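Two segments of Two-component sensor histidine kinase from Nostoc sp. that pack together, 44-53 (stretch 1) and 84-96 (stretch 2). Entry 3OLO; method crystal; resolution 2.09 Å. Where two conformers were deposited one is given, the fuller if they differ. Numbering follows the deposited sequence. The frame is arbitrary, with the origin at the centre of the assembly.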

# COMPACT_ATOMS: atom_id res chain seq x y z
N ARG A 44 -7.82 -11.94 2.95
CA ARG A 44 -7.20 -13.21 3.26
C ARG A 44 -7.09 -13.45 4.77
O ARG A 44 -7.38 -14.53 5.27
CB ARG A 44 -5.80 -13.31 2.64
CG ARG A 44 -5.10 -14.62 2.99
CD ARG A 44 -3.58 -14.52 2.99
NE ARG A 44 -3.00 -15.61 3.78
CZ ARG A 44 -2.71 -15.54 5.08
NH1 ARG A 44 -2.93 -14.42 5.78
NH2 ARG A 44 -2.19 -16.61 5.69
N MSE A 45 -6.68 -12.43 5.51
CA MSE A 45 -6.42 -12.59 6.94
C MSE A 45 -7.72 -12.80 7.72
O MSE A 45 -7.81 -13.66 8.60
CB MSE A 45 -5.71 -11.35 7.49
CG MSE A 45 -5.48 -11.39 8.98
SE MSE A 45 -4.62 -9.73 9.63
CE MSE A 45 -6.04 -8.47 9.29
N THR A 46 -8.72 -12.00 7.42
CA THR A 46 -9.99 -12.07 8.13
C THR A 46 -10.88 -13.19 7.56
O THR A 46 -11.83 -13.61 8.22
CB THR A 46 -10.75 -10.76 8.00
OG1 THR A 46 -11.11 -10.58 6.62
CG2 THR A 46 -9.90 -9.59 8.47
N GLU A 47 -10.58 -13.62 6.34
CA GLU A 47 -11.28 -14.72 5.66
C GLU A 47 -12.67 -14.33 5.20
O GLU A 47 -13.47 -15.19 4.84
CB GLU A 47 -11.32 -15.98 6.52
CG GLU A 47 -9.94 -16.39 6.97
CD GLU A 47 -9.92 -17.70 7.69
OE1 GLU A 47 -10.74 -17.87 8.62
OE2 GLU A 47 -9.08 -18.55 7.33
N TYR A 48 -12.95 -13.04 5.18
CA TYR A 48 -14.18 -12.52 4.62
C TYR A 48 -13.94 -11.98 3.22
O TYR A 48 -12.85 -11.52 2.91
CB TYR A 48 -14.71 -11.40 5.49
CG TYR A 48 -15.26 -11.88 6.80
CD1 TYR A 48 -16.57 -12.31 6.90
CD2 TYR A 48 -14.46 -11.88 7.94
CE1 TYR A 48 -17.07 -12.76 8.10
CE2 TYR A 48 -14.95 -12.32 9.14
CZ TYR A 48 -16.26 -12.76 9.21
OH TYR A 48 -16.73 -13.19 10.40
N SER A 49 -14.96 -12.04 2.38
CA SER A 49 -14.85 -11.51 1.04
C SER A 49 -14.89 -10.00 1.15
O SER A 49 -15.30 -9.45 2.18
CB SER A 49 -16.01 -12.00 0.18
OG SER A 49 -17.18 -11.27 0.50
N ARG A 50 -14.47 -9.32 0.09
CA ARG A 50 -14.42 -7.87 0.10
C ARG A 50 -15.82 -7.33 0.28
O ARG A 50 -16.03 -6.39 1.04
CB ARG A 50 -13.81 -7.32 -1.19
CG ARG A 50 -13.94 -5.80 -1.30
CD ARG A 50 -13.06 -5.18 -2.38
NE ARG A 50 -11.66 -5.11 -1.98
CZ ARG A 50 -10.71 -5.96 -2.36
NH1 ARG A 50 -11.00 -6.97 -3.17
NH2 ARG A 50 -9.47 -5.79 -1.95
N GLU A 51 -16.78 -7.92 -0.41
CA GLU A 51 -18.15 -7.43 -0.34
C GLU A 51 -18.72 -7.63 1.06
O GLU A 51 -19.56 -6.84 1.51
CB GLU A 51 -19.02 -8.12 -1.39
CG GLU A 51 -18.54 -7.92 -2.83
CD GLU A 51 -18.77 -6.51 -3.34
OE1 GLU A 51 -19.80 -6.28 -4.03
OE2 GLU A 51 -17.93 -5.62 -3.07
N GLN A 52 -18.28 -8.67 1.76
CA GLN A 52 -18.73 -8.90 3.13
C GLN A 52 -18.14 -7.84 4.05
O GLN A 52 -18.85 -7.24 4.86
CB GLN A 52 -18.31 -10.28 3.63
CG GLN A 52 -19.16 -11.42 3.13
CD GLN A 52 -18.68 -12.75 3.64
OE1 GLN A 52 -17.63 -13.23 3.25
NE2 GLN A 52 -19.47 -13.37 4.53
N LEU A 53 -16.84 -7.60 3.93
CA LEU A 53 -16.14 -6.65 4.79
C LEU A 53 -16.69 -5.24 4.62
O LEU A 53 -16.69 -4.46 5.57
CB LEU A 53 -14.63 -6.67 4.52
CG LEU A 53 -13.89 -7.89 5.09
CD1 LEU A 53 -12.47 -8.03 4.53
CD2 LEU A 53 -13.84 -7.82 6.62
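Stretch 2 (84-96) RYRSQSGRIFLVE

Stretch 1 joins two helical pieces. Residues 44-46 end one helix, and 50-53 lie in the next. Glu47 leaves helical geometry with positive phi (72/15). Tyr48 and Ser49 are extended, and Ser49 caps the second helix: its OG accepts from Gln52 N at 3.1 Å.

Stretch 2 is a hairpin. Strands 84-86 and 92-96 run antiparallel, paired by Tyr85 N to Phe93 O (2.9 Å) and Phe93 N to Tyr85 O (3.0 Å). A type I turn from Ser87 to Gly90, followed by Arg91, links them. Gly90 takes phi/psi of 88/16, where a CB would jam against the preceding carbonyl O.

The start of this turn lies against the break between the helices. The CA atoms of Thr46 and Ser87 are 4.4 Å apart, and those of Glu47 and Gln88 5.2 Å. One backbone hydrogen bond joins the stretches, from Gln88 N to Thr46 O at 2.8 Å.

Glu47 points toward the hairpin. Its OE1 accepts from Ser87 OG and Ser89 OG, both at 2.6 Å, and from Ser89 N at 3.2 Å. Its OE2 forms a salt bridge with Arg91 NE at 3.0 Å. The carboxylate thus holds the first and third residues of the turn, Ser87 and Ser89, and Arg91 just after it.

Gln88 reaches back over stretch 1. Its NE2 donates to Glu47 O at 2.8 Å. The two glutamine amides also pair: Gln52 NE2 to Gln88 OE1 is 3.1 Å, and Gln88 NE2 to Gln52 OE1 is 3.3 Å. Gln88 CB sits over one face of the Tyr48 ring, 3.5 Å from its centroid. Water 2 bridges Tyr48 OH and Arg86 O, 2.8 Å from each.

The apolar part centres on Met45, a selenomethionine. Its CE meets the edge of the Tyr85 ring at CE2 (3.6 Å). Met45 CG lies 3.6 Å from Phe93 CE2, and Met45 SE 4.3 Å from Val95 CG1.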

# COMPACT_ATOMS: atom_id res chain seq x y z
N ARG A 84 -6.90 -9.13 19.48
CA ARG A 84 -7.20 -10.42 18.87
C ARG A 84 -8.27 -10.24 17.82
O ARG A 84 -9.23 -9.51 18.04
CB ARG A 84 -7.70 -11.42 19.92
CG ARG A 84 -6.70 -11.72 21.03
CD ARG A 84 -7.26 -12.72 22.02
NE ARG A 84 -8.39 -12.17 22.76
CZ ARG A 84 -9.36 -12.91 23.32
NH1 ARG A 84 -9.35 -14.23 23.21
NH2 ARG A 84 -10.34 -12.31 23.98
N TYR A 85 -8.08 -10.87 16.67
CA TYR A 85 -9.10 -10.92 15.63
C TYR A 85 -9.73 -12.30 15.53
O TYR A 85 -9.07 -13.31 15.79
CB TYR A 85 -8.47 -10.62 14.27
CG TYR A 85 -8.22 -9.16 13.97
CD1 TYR A 85 -8.41 -8.17 14.93
CD2 TYR A 85 -7.80 -8.77 12.71
CE1 TYR A 85 -8.17 -6.82 14.63
CE2 TYR A 85 -7.57 -7.44 12.40
CZ TYR A 85 -7.76 -6.47 13.36
OH TYR A 85 -7.53 -5.14 13.04
N ARG A 86 -11.01 -12.35 15.17
CA ARG A 86 -11.66 -13.60 14.83
C ARG A 86 -11.98 -13.60 13.35
O ARG A 86 -12.60 -12.66 12.85
CB ARG A 86 -12.94 -13.83 15.63
CG ARG A 86 -13.65 -15.11 15.23
CD ARG A 86 -15.00 -15.25 15.90
NE ARG A 86 -14.89 -15.36 17.35
CZ ARG A 86 -15.33 -14.46 18.21
NH1 ARG A 86 -15.95 -13.36 17.79
NH2 ARG A 86 -15.18 -14.66 19.52
N SER A 87 -11.56 -14.65 12.66
CA SER A 87 -11.74 -14.73 11.23
C SER A 87 -13.07 -15.42 10.94
O SER A 87 -13.70 -15.97 11.84
CB SER A 87 -10.61 -15.52 10.59
OG SER A 87 -10.63 -16.86 11.01
N GLN A 88 -13.49 -15.39 9.68
CA GLN A 88 -14.76 -15.97 9.32
C GLN A 88 -14.86 -17.45 9.68
O GLN A 88 -15.92 -17.92 10.09
CB GLN A 88 -15.06 -15.75 7.84
CG GLN A 88 -16.38 -16.42 7.46
CD GLN A 88 -17.05 -15.80 6.27
OE1 GLN A 88 -18.26 -15.60 6.27
NE2 GLN A 88 -16.27 -15.49 5.23
N SER A 89 -13.77 -18.21 9.56
CA SER A 89 -13.83 -19.63 9.92
C SER A 89 -13.63 -19.86 11.42
O SER A 89 -13.49 -21.00 11.88
CB SER A 89 -12.82 -20.43 9.12
OG SER A 89 -11.50 -20.14 9.54
N GLY A 90 -13.60 -18.78 12.20
CA GLY A 90 -13.54 -18.89 13.64
C GLY A 90 -12.14 -18.98 14.21
O GLY A 90 -11.96 -19.37 15.35
N ARG A 91 -11.12 -18.62 13.43
CA ARG A 91 -9.77 -18.57 13.97
C ARG A 91 -9.67 -17.34 14.86
O ARG A 91 -10.16 -16.27 14.50
CB ARG A 91 -8.72 -18.50 12.87
CG ARG A 91 -8.80 -19.62 11.83
CD ARG A 91 -7.94 -19.28 10.61
NE ARG A 91 -8.05 -20.26 9.53
CZ ARG A 91 -7.31 -21.36 9.43
NH1 ARG A 91 -6.41 -21.64 10.35
NH2 ARG A 91 -7.48 -22.19 8.41
N ILE A 92 -9.06 -17.51 16.03
CA ILE A 92 -8.74 -16.40 16.90
C ILE A 92 -7.22 -16.24 16.89
O ILE A 92 -6.49 -17.18 17.18
CB ILE A 92 -9.17 -16.68 18.35
CG1 ILE A 92 -10.65 -17.09 18.42
CG2 ILE A 92 -8.88 -15.47 19.23
CD1 ILE A 92 -11.62 -15.96 18.20
N PHE A 93 -6.74 -15.05 16.55
CA PHE A 93 -5.31 -14.83 16.49
C PHE A 93 -4.93 -13.41 16.93
O PHE A 93 -5.71 -12.47 16.78
CB PHE A 93 -4.79 -15.12 15.07
CG PHE A 93 -5.53 -14.39 13.98
CD1 PHE A 93 -6.75 -14.87 13.52
CD2 PHE A 93 -5.01 -13.24 13.40
CE1 PHE A 93 -7.44 -14.21 12.51
CE2 PHE A 93 -5.68 -12.57 12.40
CZ PHE A 93 -6.91 -13.06 11.95
N LEU A 94 -3.73 -13.28 17.50
CA LEU A 94 -3.22 -11.98 17.90
C LEU A 94 -2.69 -11.22 16.69
O LEU A 94 -2.02 -11.80 15.83
CB LEU A 94 -2.10 -12.16 18.91
CG LEU A 94 -1.61 -10.91 19.63
CD1 LEU A 94 -2.72 -10.30 20.48
CD2 LEU A 94 -0.41 -11.26 20.47
N VAL A 95 -2.99 -9.93 16.63
CA VAL A 95 -2.45 -9.03 15.61
C VAL A 95 -1.93 -7.75 16.26
O VAL A 95 -2.20 -7.46 17.43
CB VAL A 95 -3.51 -8.64 14.56
CG1 VAL A 95 -4.11 -9.87 13.91
CG2 VAL A 95 -4.62 -7.81 15.20
N GLU A 96 -1.18 -6.98 15.47
CA GLU A 96 -0.70 -5.66 15.87
C GLU A 96 -1.24 -4.68 14.84
O GLU A 96 -0.92 -4.78 13.65
CB GLU A 96 0.83 -5.65 15.91
CG GLU A 96 1.46 -4.28 16.08
CD GLU A 96 2.98 -4.36 16.13
OE1 GLU A 96 3.62 -4.11 15.09
OE2 GLU A 96 3.55 -4.66 17.19
O HOH W 1 -9.95 -21.81 6.96
O HOH W 2 -15.43 -12.37 12.73